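Dihydroorotate dehydrogenase (Schistosoma mansoni, PDB 6UY4) probably catalyses the oxidation of (S)-dihydroorotate to orotate by a quinone, using FMN, in de novo pyrimidine biosynthesis. Local coordinates at residues 87-92 / 350-355; 130-135 / 357-362; 147-152 / 187-192. All coordinates share one frame; numbering follows the deposited sequence.

Contact 1. Residues 87-92 / 350-355; sequences GLAAGF and LVQLYT. With FMN (flavin mononucleotide), chain G.
The rings of Phe92 and Tyr354 form a T-shaped (edge-to-face) pair, with planes at 70° and centroids 5.6 Å apart. Phe92 directs its edge, through CD2, at one face of Tyr354; the flavin lies over the opposite face, where C8M of FMN is 3.9 Å from Tyr354 CE2. At the rim of the tyrosine ring, near its plane, sit Ala90 O and the carbonyl carbon of Gly91. Tyr354 CG stands anti to the backbone N (chi1 -168°), beside the carbonyl carbon; at the far end of the ring the hydroxyl gives a weak hydrogen bond to Gly91 O. Gly91 CA comes within 3.2 Å of FMN N5. The strands run parallel: Gly87 N binds Val351 O (2.9 Å), Leu353 N binds Gly87 O, and Ala89 N reaches Leu353 O in a nearly straight bond (171°). Gln352 lays OE1 against Ala89 CA at 3.4 Å, while its NE2 is held by Glu111 and His109. Beyond the strand ends, Ala90 O accepts a hydrogen bond from FMN O2', and Thr355 binds phosphate oxygen O3P through N and OG1. Pairing of the first and last strands closes the TIM barrel, with FMN at their C-terminal ends.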
loop_
_atom_site.group_PDB
_atom_site.type_symbol
_atom_site.label_atom_id
_atom_site.label_comp_id
_atom_site.label_asym_id
_atom_site.label_seq_id
_atom_site.Cartn_x
_atom_site.Cartn_y
_atom_site.Cartn_z
ATOM N N GLY A 87 -3.909 -8.418 -3.312
ATOM C CA GLY A 87 -2.488 -8.181 -3.463
ATOM C C GLY A 87 -1.897 -7.605 -2.191
ATOM O O GLY A 87 -2.607 -7.342 -1.219
ATOM N N LEU A 88 -0.581 -7.417 -2.214
ATOM C CA LEU A 88 0.148 -6.873 -1.074
ATOM C C LEU A 88 0.342 -5.373 -1.257
ATOM O O LEU A 88 0.860 -4.929 -2.287
ATOM C CB LEU A 88 1.500 -7.565 -0.904
ATOM C CG LEU A 88 2.326 -7.116 0.303
ATOM C CD1 LEU A 88 1.564 -7.362 1.595
ATOM C CD2 LEU A 88 3.672 -7.819 0.328
ATOM N N ALA A 89 -0.067 -4.602 -0.254
ATOM C CA ALA A 89 0.021 -3.153 -0.328
ATOM C C ALA A 89 1.478 -2.697 -0.266
ATOM O O ALA A 89 2.396 -3.472 0.020
ATOM C CB ALA A 89 -0.784 -2.510 0.800
ATOM N N ALA A 90 1.682 -1.412 -0.542
ATOM C CA ALA A 90 3.019 -0.844 -0.533
ATOM C C ALA A 90 3.556 -0.751 0.893
ATOM O O ALA A 90 2.806 -0.752 1.873
ATOM C CB ALA A 90 3.020 0.539 -1.184
ATOM N N GLY A 91 4.881 -0.673 0.998
ATOM C CA GLY A 91 5.557 -0.518 2.264
ATOM C C GLY A 91 6.195 -1.779 2.806
ATOM O O GLY A 91 7.037 -1.692 3.705
ATOM N N PHE A 92 5.810 -2.949 2.297
ATOM C CA PHE A 92 6.418 -4.195 2.749
ATOM C C PHE A 92 7.698 -4.479 1.969
ATOM O O PHE A 92 8.779 -4.598 2.553
ATOM C CB PHE A 92 5.423 -5.351 2.611
ATOM C CG PHE A 92 5.833 -6.590 3.352
ATOM C CD1 PHE A 92 6.589 -7.568 2.729
ATOM C CD2 PHE A 92 5.468 -6.772 4.676
ATOM C CE1 PHE A 92 6.971 -8.707 3.410
ATOM C CE2 PHE A 92 5.846 -7.909 5.363
ATOM C CZ PHE A 92 6.599 -8.878 4.729
ATOM N N LEU A 350 -9.877 -3.971 -6.968
ATOM C CA LEU A 350 -8.793 -4.733 -6.369
ATOM C C LEU A 350 -8.750 -4.430 -4.879
ATOM O O LEU A 350 -9.314 -3.438 -4.411
ATOM C CB LEU A 350 -7.442 -4.403 -7.017
ATOM C CG LEU A 350 -7.273 -4.773 -8.492
ATOM C CD1 LEU A 350 -5.932 -4.284 -9.020
ATOM C CD2 LEU A 350 -7.410 -6.274 -8.685
ATOM N N VAL A 351 -8.075 -5.301 -4.129
ATOM C CA VAL A 351 -7.917 -5.125 -2.691
ATOM C C VAL A 351 -6.479 -5.443 -2.305
ATOM O O VAL A 351 -5.815 -6.275 -2.931
ATOM C CB VAL A 351 -8.904 -5.998 -1.882
ATOM C CG1 VAL A 351 -10.333 -5.510 -2.072
ATOM C CG2 VAL A 351 -8.776 -7.460 -2.273
ATOM N N GLN A 352 -5.997 -4.762 -1.266
ATOM C CA GLN A 352 -4.642 -4.949 -0.766
ATOM C C GLN A 352 -4.671 -5.017 0.755
ATOM O O GLN A 352 -5.616 -4.559 1.402
ATOM C CB GLN A 352 -3.703 -3.825 -1.224
ATOM C CG GLN A 352 -3.497 -3.749 -2.727
ATOM C CD GLN A 352 -2.686 -2.537 -3.145
ATOM O OE1 GLN A 352 -2.294 -1.719 -2.311
ATOM N NE2 GLN A 352 -2.432 -2.412 -4.442
ATOM N N LEU A 353 -3.613 -5.598 1.320
ATOM C CA LEU A 353 -3.500 -5.752 2.763
ATOM C C LEU A 353 -2.036 -5.633 3.163
ATOM O O LEU A 353 -1.136 -5.610 2.320
ATOM C CB LEU A 353 -4.097 -7.086 3.231
ATOM C CG LEU A 353 -3.559 -8.384 2.617
ATOM C CD1 LEU A 353 -2.379 -8.939 3.409
ATOM C CD2 LEU A 353 -4.665 -9.423 2.503
ATOM N N TYR A 354 -1.808 -5.565 4.473
ATOM C CA TYR A 354 -0.461 -5.435 5.013
ATOM C C TYR A 354 -0.422 -5.960 6.442
ATOM O O TYR A 354 0.309 -6.908 6.742
ATOM C CB TYR A 354 -0.005 -3.973 4.966
ATOM C CG TYR A 354 1.469 -3.737 5.237
ATOM C CD1 TYR A 354 2.279 -3.153 4.277
ATOM C CD2 TYR A 354 2.046 -4.080 6.457
ATOM C CE1 TYR A 354 3.616 -2.926 4.516
ATOM C CE2 TYR A 354 3.386 -3.861 6.701
ATOM C CZ TYR A 354 4.167 -3.283 5.727
ATOM O OH TYR A 354 5.503 -3.058 5.964
ATOM N N THR A 355 -1.207 -5.342 7.327
ATOM C CA THR A 355 -1.139 -5.682 8.744
ATOM C C THR A 355 -1.610 -7.107 9.001
ATOM O O THR A 355 -1.008 -7.829 9.806
ATOM C CB THR A 355 -1.964 -4.687 9.559
ATOM O OG1 THR A 355 -1.471 -3.360 9.338
ATOM C CG2 THR A 355 -1.877 -5.011 11.039
HETATM N N1 FMN G . 1.884 2.949 2.084
HETATM C C2 FMN G . 2.518 3.561 1.021
HETATM O O2 FMN G . 1.855 4.039 0.102
HETATM N N3 FMN G . 3.895 3.638 0.985
HETATM C C4 FMN G . 4.646 3.105 2.012
HETATM O O4 FMN G . 5.874 3.175 1.979
HETATM C C4A FMN G . 4.013 2.488 3.084
HETATM N N5 FMN G . 4.759 1.954 4.114
HETATM C C5A FMN G . 4.129 1.338 5.176
HETATM C C6 FMN G . 4.887 0.800 6.209
HETATM C C7 FMN G . 4.261 0.181 7.284
HETATM C C7M FMN G . 5.085 -0.397 8.397
HETATM C C8 FMN G . 2.873 0.099 7.325
HETATM C C8M FMN G . 2.193 -0.569 8.484
HETATM C C9 FMN G . 2.115 0.639 6.290
HETATM C C9A FMN G . 2.739 1.259 5.212
HETATM N N10 FMN G . 1.993 1.796 4.177
HETATM C C10 FMN G . 2.627 2.411 3.117
HETATM C "C1'" FMN G . 0.495 1.729 4.193
HETATM C "C2'" FMN G . 0.010 0.430 3.563
HETATM O "O2'" FMN G . 0.553 0.292 2.270
HETATM C "C3'" FMN G . -1.509 0.409 3.461
HETATM O "O3'" FMN G . -1.954 1.584 2.820
HETATM C "C4'" FMN G . -2.180 0.295 4.826
HETATM O "O4'" FMN G . -1.307 -0.292 5.767
HETATM C "C5'" FMN G . -3.422 -0.569 4.684
HETATM O "O5'" FMN G . -3.933 -0.922 5.945
HETATM P P FMN G . -3.919 -2.471 6.374
HETATM O O1P FMN G . -4.583 -2.590 7.724
HETATM O O2P FMN G . -4.643 -3.309 5.346
HETATM O O3P FMN G . -2.487 -2.925 6.488
#

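Contact 2. Residues 130-135 / 357-362; sequences RWTEKE and FVYQGP. With QLA (2-[(4-fluorophenyl)amino]-3-hydroxynaphthalene-1,4-dione), chain B.
Tyr359 reaches from helix 355-360 into the turn after strand 128-131, its CG anti to the carbonyl carbon (chi1 -69°). Glu135 CA lies over one face of the phenol in a CH-pi contact, 3.9 Å from the centroid of the Tyr359 ring and 17° off the normal. Beside the ring, Thr132 CG2 approaches Tyr359 CE1 at 3.7 Å, and Thr132 OG1 sits at the edge, in plane. The tyrosine hydroxyl is hydrogen-bonded to Ala136 O, just beyond the turn, which ties the ring tip to strand 136-139. Two backbone bonds, Lys134 N to Trp131 O and Glu135 N to Thr132 O, hold the turn that presents these groups. The contact thus joins a beta hairpin to the short helix following the last barrel strand, and together they line part of the inhibitor pocket. Arg130 is extended from CG to NE, and its guanidinium meets QLA O3 edge-on: NE (3.2 Å) and NH1 (3.0 Å) both donate to that one oxygen, while NH1 also binds Val43 O. From the helix, Val358 directs both methyls at the naphthoquinone, CG1 to QLA C11 at 3.5 Å and CG2 to QLA C16 at 3.6 Å. At the fluorophenyl end, Pro362 CD touches QLA F1 at 3.2 Å, following Gly361, the first residue past the helix, which has positive phi.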
loop_
_atom_site.group_PDB
_atom_site.type_symbol
_atom_site.label_atom_id
_atom_site.label_comp_id
_atom_site.label_asym_id
_atom_site.label_seq_id
_atom_site.Cartn_x
_atom_site.Cartn_y
_atom_site.Cartn_z
ATOM N N ARG A 130 3.810 -2.730 17.427
ATOM C CA ARG A 130 2.693 -3.657 17.309
ATOM C C ARG A 130 1.618 -3.328 18.336
ATOM O O ARG A 130 1.921 -2.987 19.482
ATOM C CB ARG A 130 3.154 -5.101 17.511
ATOM C CG ARG A 130 4.266 -5.570 16.590
ATOM C CD ARG A 130 4.453 -7.074 16.730
ATOM N NE ARG A 130 5.611 -7.575 15.994
ATOM C CZ ARG A 130 6.775 -7.883 16.554
ATOM N NH1 ARG A 130 7.774 -8.334 15.808
ATOM N NH2 ARG A 130 6.940 -7.744 17.864
ATOM N N TRP A 131 0.360 -3.441 17.917
ATOM C CA TRP A 131 -0.797 -3.353 18.809
ATOM C C TRP A 131 -1.560 -4.663 18.657
ATOM O O TRP A 131 -2.609 -4.721 18.011
ATOM C CB TRP A 131 -1.671 -2.133 18.488
ATOM C CG TRP A 131 -2.679 -1.816 19.557
ATOM C CD1 TRP A 131 -2.869 -2.486 20.730
ATOM C CD2 TRP A 131 -3.630 -0.744 19.549
ATOM N NE1 TRP A 131 -3.880 -1.900 21.452
ATOM C CE2 TRP A 131 -4.364 -0.828 20.749
ATOM C CE3 TRP A 131 -3.933 0.278 18.644
ATOM C CZ2 TRP A 131 -5.382 0.070 21.067
ATOM C CZ3 TRP A 131 -4.943 1.169 18.963
ATOM C CH2 TRP A 131 -5.655 1.058 20.163
ATOM N N THR A 132 -1.019 -5.724 19.264
ATOM C CA THR A 132 -1.554 -7.066 19.056
ATOM C C THR A 132 -2.958 -7.221 19.632
ATOM O O THR A 132 -3.736 -8.047 19.141
ATOM C CB THR A 132 -0.610 -8.101 19.674
ATOM O OG1 THR A 132 0.743 -7.778 19.329
ATOM C CG2 THR A 132 -0.931 -9.498 19.162
ATOM N N GLU A 133 -3.301 -6.435 20.656
ATOM C CA GLU A 133 -4.626 -6.543 21.260
ATOM C C GLU A 133 -5.731 -6.225 20.261
ATOM O O GLU A 133 -6.861 -6.704 20.413
ATOM C CB GLU A 133 -4.725 -5.617 22.473
ATOM N N LYS A 134 -5.429 -5.427 19.237
ATOM C CA LYS A 134 -6.401 -5.072 18.211
ATOM C C LYS A 134 -5.972 -5.520 16.819
ATOM O O LYS A 134 -6.613 -5.134 15.834
ATOM C CB LYS A 134 -6.653 -3.560 18.218
ATOM C CG LYS A 134 -7.147 -3.014 19.549
ATOM N N GLU A 135 -4.918 -6.331 16.716
ATOM C CA GLU A 135 -4.348 -6.743 15.431
ATOM C C GLU A 135 -4.042 -5.525 14.562
ATOM O O GLU A 135 -4.424 -5.445 13.392
ATOM C CB GLU A 135 -5.270 -7.723 14.702
ATOM C CG GLU A 135 -5.479 -9.045 15.426
ATOM C CD GLU A 135 -6.235 -10.055 14.584
ATOM O OE1 GLU A 135 -6.319 -9.861 13.353
ATOM O OE2 GLU A 135 -6.748 -11.043 15.153
ATOM N N PHE A 357 -1.216 -9.527 7.113
ATOM C CA PHE A 357 -0.114 -10.408 6.748
ATOM C C PHE A 357 0.877 -10.560 7.896
ATOM O O PHE A 357 1.535 -11.599 8.013
ATOM C CB PHE A 357 0.589 -9.880 5.497
ATOM C CG PHE A 357 1.733 -10.736 5.034
ATOM C CD1 PHE A 357 3.037 -10.415 5.372
ATOM C CD2 PHE A 357 1.506 -11.860 4.257
ATOM C CE1 PHE A 357 4.092 -11.199 4.948
ATOM C CE2 PHE A 357 2.558 -12.647 3.829
ATOM C CZ PHE A 357 3.853 -12.316 4.175
ATOM N N VAL A 358 0.991 -9.542 8.752
ATOM C CA VAL A 358 1.874 -9.639 9.909
ATOM C C VAL A 358 1.296 -10.597 10.944
ATOM O O VAL A 358 2.020 -11.408 11.535
ATOM C CB VAL A 358 2.124 -8.241 10.507
ATOM C CG1 VAL A 358 2.852 -8.348 11.837
ATOM C CG2 VAL A 358 2.907 -7.377 9.532
ATOM N N TYR A 359 -0.015 -10.532 11.169
ATOM C CA TYR A 359 -0.664 -11.311 12.216
ATOM C C TYR A 359 -1.193 -12.658 11.740
ATOM O O TYR A 359 -1.572 -13.483 12.578
ATOM C CB TYR A 359 -1.813 -10.507 12.833
ATOM C CG TYR A 359 -1.358 -9.311 13.641
ATOM C CD1 TYR A 359 -0.870 -9.468 14.932
ATOM C CD2 TYR A 359 -1.418 -8.027 13.115
ATOM C CE1 TYR A 359 -0.452 -8.381 15.676
ATOM C CE2 TYR A 359 -1.003 -6.933 13.854
ATOM C CZ TYR A 359 -0.521 -7.115 15.132
ATOM O OH TYR A 359 -0.108 -6.030 15.870
ATOM N N GLN A 360 -1.232 -12.911 10.430
ATOM C CA GLN A 360 -1.723 -14.182 9.920
ATOM C C GLN A 360 -0.731 -14.921 9.030
ATOM O O GLN A 360 -0.955 -16.103 8.742
ATOM C CB GLN A 360 -3.036 -13.983 9.146
ATOM C CG GLN A 360 -4.135 -13.321 9.965
ATOM C CD GLN A 360 -5.469 -13.306 9.248
ATOM O OE1 GLN A 360 -5.672 -14.032 8.275
ATOM N NE2 GLN A 360 -6.389 -12.475 9.725
ATOM N N GLY A 361 0.344 -14.276 8.589
ATOM C CA GLY A 361 1.380 -14.950 7.844
ATOM C C GLY A 361 1.058 -15.129 6.374
ATOM O O GLY A 361 0.117 -14.534 5.840
ATOM N N PRO A 362 1.850 -15.958 5.693
ATOM C CA PRO A 362 1.661 -16.173 4.248
ATOM C C PRO A 362 0.273 -16.662 3.882
ATOM O O PRO A 362 -0.286 -16.191 2.878
ATOM C CB PRO A 362 2.734 -17.220 3.909
ATOM C CG PRO A 362 3.799 -16.984 4.909
ATOM C CD PRO A 362 3.101 -16.568 6.180
HETATM C C1 QLA B . 6.718 -7.415 9.481
HETATM O O1 QLA B . 6.879 -6.963 8.361
HETATM C C2 QLA B . 7.016 -8.859 9.722
HETATM O O2 QLA B . 7.523 -9.530 8.697
HETATM C C3 QLA B . 6.742 -9.440 10.983
HETATM O O3 QLA B . 6.274 -9.058 13.291
HETATM C C4 QLA B . 6.409 -11.773 10.191
HETATM C C5 QLA B . 5.352 -11.538 9.322
HETATM C C6 QLA B . 4.973 -12.493 8.394
HETATM C C7 QLA B . 5.674 -13.666 8.345
HETATM C C8 QLA B . 6.728 -13.932 9.173
HETATM C C9 QLA B . 7.101 -12.973 10.101
HETATM C C10 QLA B . 6.370 -8.554 12.141
HETATM C C11 QLA B . 6.088 -7.130 11.882
HETATM C C12 QLA B . 5.646 -6.326 12.925
HETATM C C13 QLA B . 5.370 -4.993 12.702
HETATM C C14 QLA B . 5.533 -4.447 11.434
HETATM C C15 QLA B . 5.972 -5.235 10.391
HETATM C C16 QLA B . 6.250 -6.582 10.607
HETATM F F1 QLA B . 5.306 -14.605 7.432
HETATM N N1 QLA B . 6.801 -10.780 11.132
#

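Contact 3. Residues 147-152 / 187-192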
loop_
_atom_site.group_PDB
_atom_site.type_symbol
_atom_site.label_atom_id
_atom_site.label_comp_id
_atom_site.label_asym_id
_atom_site.label_seq_id
_atom_site.Cartn_x
_atom_site.Cartn_y
_atom_site.Cartn_z
ATOM N N GLY A 147 16.524 4.247 -3.053
ATOM C CA GLY A 147 16.676 5.115 -4.200
ATOM C C GLY A 147 16.115 4.500 -5.471
ATOM O O GLY A 147 15.775 3.316 -5.540
ATOM N N HIS A 148 16.022 5.343 -6.502
ATOM C CA HIS A 148 15.487 4.894 -7.784
ATOM C C HIS A 148 16.376 3.826 -8.411
ATOM O O HIS A 148 15.888 2.786 -8.865
ATOM C CB HIS A 148 15.332 6.079 -8.736
ATOM C CG HIS A 148 14.090 6.881 -8.511
ATOM N ND1 HIS A 148 13.156 6.553 -7.552
ATOM C CD2 HIS A 148 13.625 7.995 -9.124
ATOM C CE1 HIS A 148 12.170 7.432 -7.582
ATOM N NE2 HIS A 148 12.431 8.318 -8.527
ATOM N N ASP A 149 17.688 4.066 -8.435
ATOM C CA ASP A 149 18.592 3.196 -9.182
ATOM C C ASP A 149 18.681 1.806 -8.562
ATOM O O ASP A 149 18.672 0.800 -9.281
ATOM C CB ASP A 149 19.976 3.837 -9.266
ATOM C CG ASP A 149 19.952 5.183 -9.962
ATOM O OD1 ASP A 149 18.853 5.635 -10.346
ATOM O OD2 ASP A 149 21.032 5.789 -10.126
ATOM N N ALA A 150 18.774 1.727 -7.232
ATOM C CA ALA A 150 18.911 0.427 -6.582
ATOM C C ALA A 150 17.659 -0.422 -6.770
ATOM O O ALA A 150 17.751 -1.629 -7.021
ATOM C CB ALA A 150 19.218 0.612 -5.096
ATOM N N VAL A 151 16.479 0.192 -6.657
ATOM C CA VAL A 151 15.240 -0.560 -6.824
ATOM C C VAL A 151 14.992 -0.877 -8.294
ATOM O O VAL A 151 14.450 -1.940 -8.624
ATOM C CB VAL A 151 14.062 0.212 -6.202
ATOM C CG1 VAL A 151 12.770 -0.583 -6.325
ATOM C CG2 VAL A 151 14.352 0.531 -4.744
ATOM N N TYR A 152 15.385 0.023 -9.199
ATOM C CA TYR A 152 15.189 -0.226 -10.624
ATOM C C TYR A 152 16.041 -1.387 -11.118
ATOM O O TYR A 152 15.624 -2.119 -12.022
ATOM C CB TYR A 152 15.496 1.039 -11.428
ATOM C CG TYR A 152 15.476 0.839 -12.925
ATOM C CD1 TYR A 152 14.276 0.799 -13.624
ATOM C CD2 TYR A 152 16.656 0.696 -13.642
ATOM C CE1 TYR A 152 14.254 0.617 -14.994
ATOM C CE2 TYR A 152 16.644 0.514 -15.011
ATOM C CZ TYR A 152 15.440 0.476 -15.681
ATOM O OH TYR A 152 15.423 0.295 -17.045
ATOM N N VAL A 187 8.144 8.554 -12.384
ATOM C CA VAL A 187 7.328 8.104 -13.510
ATOM C C VAL A 187 8.210 7.776 -14.706
ATOM O O VAL A 187 7.986 6.784 -15.411
ATOM C CB VAL A 187 6.266 9.162 -13.864
ATOM C CG1 VAL A 187 5.492 8.744 -15.104
ATOM C CG2 VAL A 187 5.319 9.378 -12.698
ATOM N N ARG A 188 9.235 8.595 -14.948
ATOM C CA ARG A 188 10.139 8.331 -16.063
ATOM C C ARG A 188 11.062 7.154 -15.775
ATOM O O ARG A 188 11.509 6.477 -16.708
ATOM C CB ARG A 188 10.956 9.584 -16.382
ATOM N N LYS A 189 11.351 6.888 -14.499
ATOM C CA LYS A 189 12.303 5.837 -14.152
ATOM C C LYS A 189 11.674 4.450 -14.229
ATOM O O LYS A 189 12.287 3.518 -14.762
ATOM C CB LYS A 189 12.867 6.082 -12.752
ATOM C CG LYS A 189 14.000 5.148 -12.357
ATOM C CD LYS A 189 15.271 5.465 -13.129
ATOM C CE LYS A 189 16.440 4.618 -12.646
ATOM N NZ LYS A 189 17.716 5.001 -13.313
ATOM N N PHE A 190 10.460 4.291 -13.704
ATOM C CA PHE A 190 9.816 2.988 -13.614
ATOM C C PHE A 190 8.653 2.817 -14.581
ATOM O O PHE A 190 8.025 1.753 -14.587
ATOM C CB PHE A 190 9.324 2.742 -12.182
ATOM C CG PHE A 190 10.413 2.792 -11.150
ATOM C CD1 PHE A 190 11.219 1.690 -10.922
ATOM C CD2 PHE A 190 10.626 3.940 -10.405
ATOM C CE1 PHE A 190 12.221 1.732 -9.971
ATOM C CE2 PHE A 190 11.626 3.988 -9.451
ATOM C CZ PHE A 190 12.425 2.882 -9.234
ATOM N N GLY A 191 8.350 3.826 -15.400
ATOM C CA GLY A 191 7.198 3.744 -16.282
ATOM C C GLY A 191 7.301 2.676 -17.351
ATOM O O GLY A 191 6.272 2.244 -17.881
ATOM N N GLU A 192 8.515 2.238 -17.679
ATOM C CA GLU A 192 8.701 1.242 -18.727
ATOM C C GLU A 192 8.670 -0.188 -18.207
ATOM O O GLU A 192 8.323 -1.103 -18.962
ATOM C CB GLU A 192 10.025 1.489 -19.458
ATOM C CG GLU A 192 10.107 2.826 -20.176
ATOM C CD GLU A 192 9.256 2.874 -21.430
ATOM O OE1 GLU A 192 8.823 1.800 -21.900
ATOM O OE2 GLU A 192 9.021 3.985 -21.946
#
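Two helices on the outside of the TIM barrel meet here: helix 147-153 and the C-terminal end of helix 179-190, which precedes barrel strand 196-200. Phe190 is the wedge between them. Its ring presents an edge to the face of His148 in a T-shaped (edge-to-face) pair, the planes almost perpendicular at 88° and the centroids 5.3 Å apart. Phe190 CE2 makes the closest approach to the imidazole, 3.5 Å from His148 ND1, and Phe190 CZ lies near the carbonyl oxygen of the same histidine. On the other side of the ring's rim Phe190 CE1 packs against Tyr152 CB at 3.7 Å and more loosely against Val151 CG1. The Phe190 and Tyr152 side chains lie alongside each other, running antiparallel, with Phe190 CD1 near the plane of the tyrosine ring, at its edge. Beneath the helices, Phe190 and Val151 both rest on Val115 of strand 109-115, and Phe190 also touches Val168 and Leu170 of strand 165-170, so this aromatic group joins the helical layer to the barrel wall. Toward the surface Lys189 takes over. Its chain bends at chi2 (71°), passing His148 CB with CG and Tyr152 CB with CE; the lysine and tyrosine side chains cross at about a right angle. Tyr152 CE1 lies 3.5 Å from the backbone oxygen of Lys189. At the surface Lys189 NZ forms a salt bridge with Asp149, a weak hydrogen bond running from Lys189 NZ to Asp149 OD1 at 3.2 Å.

All three contacts belong to one TIM-barrel domain. Contacts 1 and 2 have centres 14 Å apart and touch, Phe92 CZ meeting Phe357 CE1 at 3.4 Å; strand 350-353 of contact 1 leads directly into helix 355-360 of contact 2. Their segments alternate along the chain, in the order 87-92, 130-135, 350-355, 357-362, and the flavin and inhibitor sites adjoin where the last barrel strand passes into helix 355-360. Contact 3 is nested inside both loops. It lies on the other side of the chain's centre from contact 2, about 31 Å away between centres, and about 20 Å from contact 1, joining helices on the barrel's exterior apart from the inhibitor pocket.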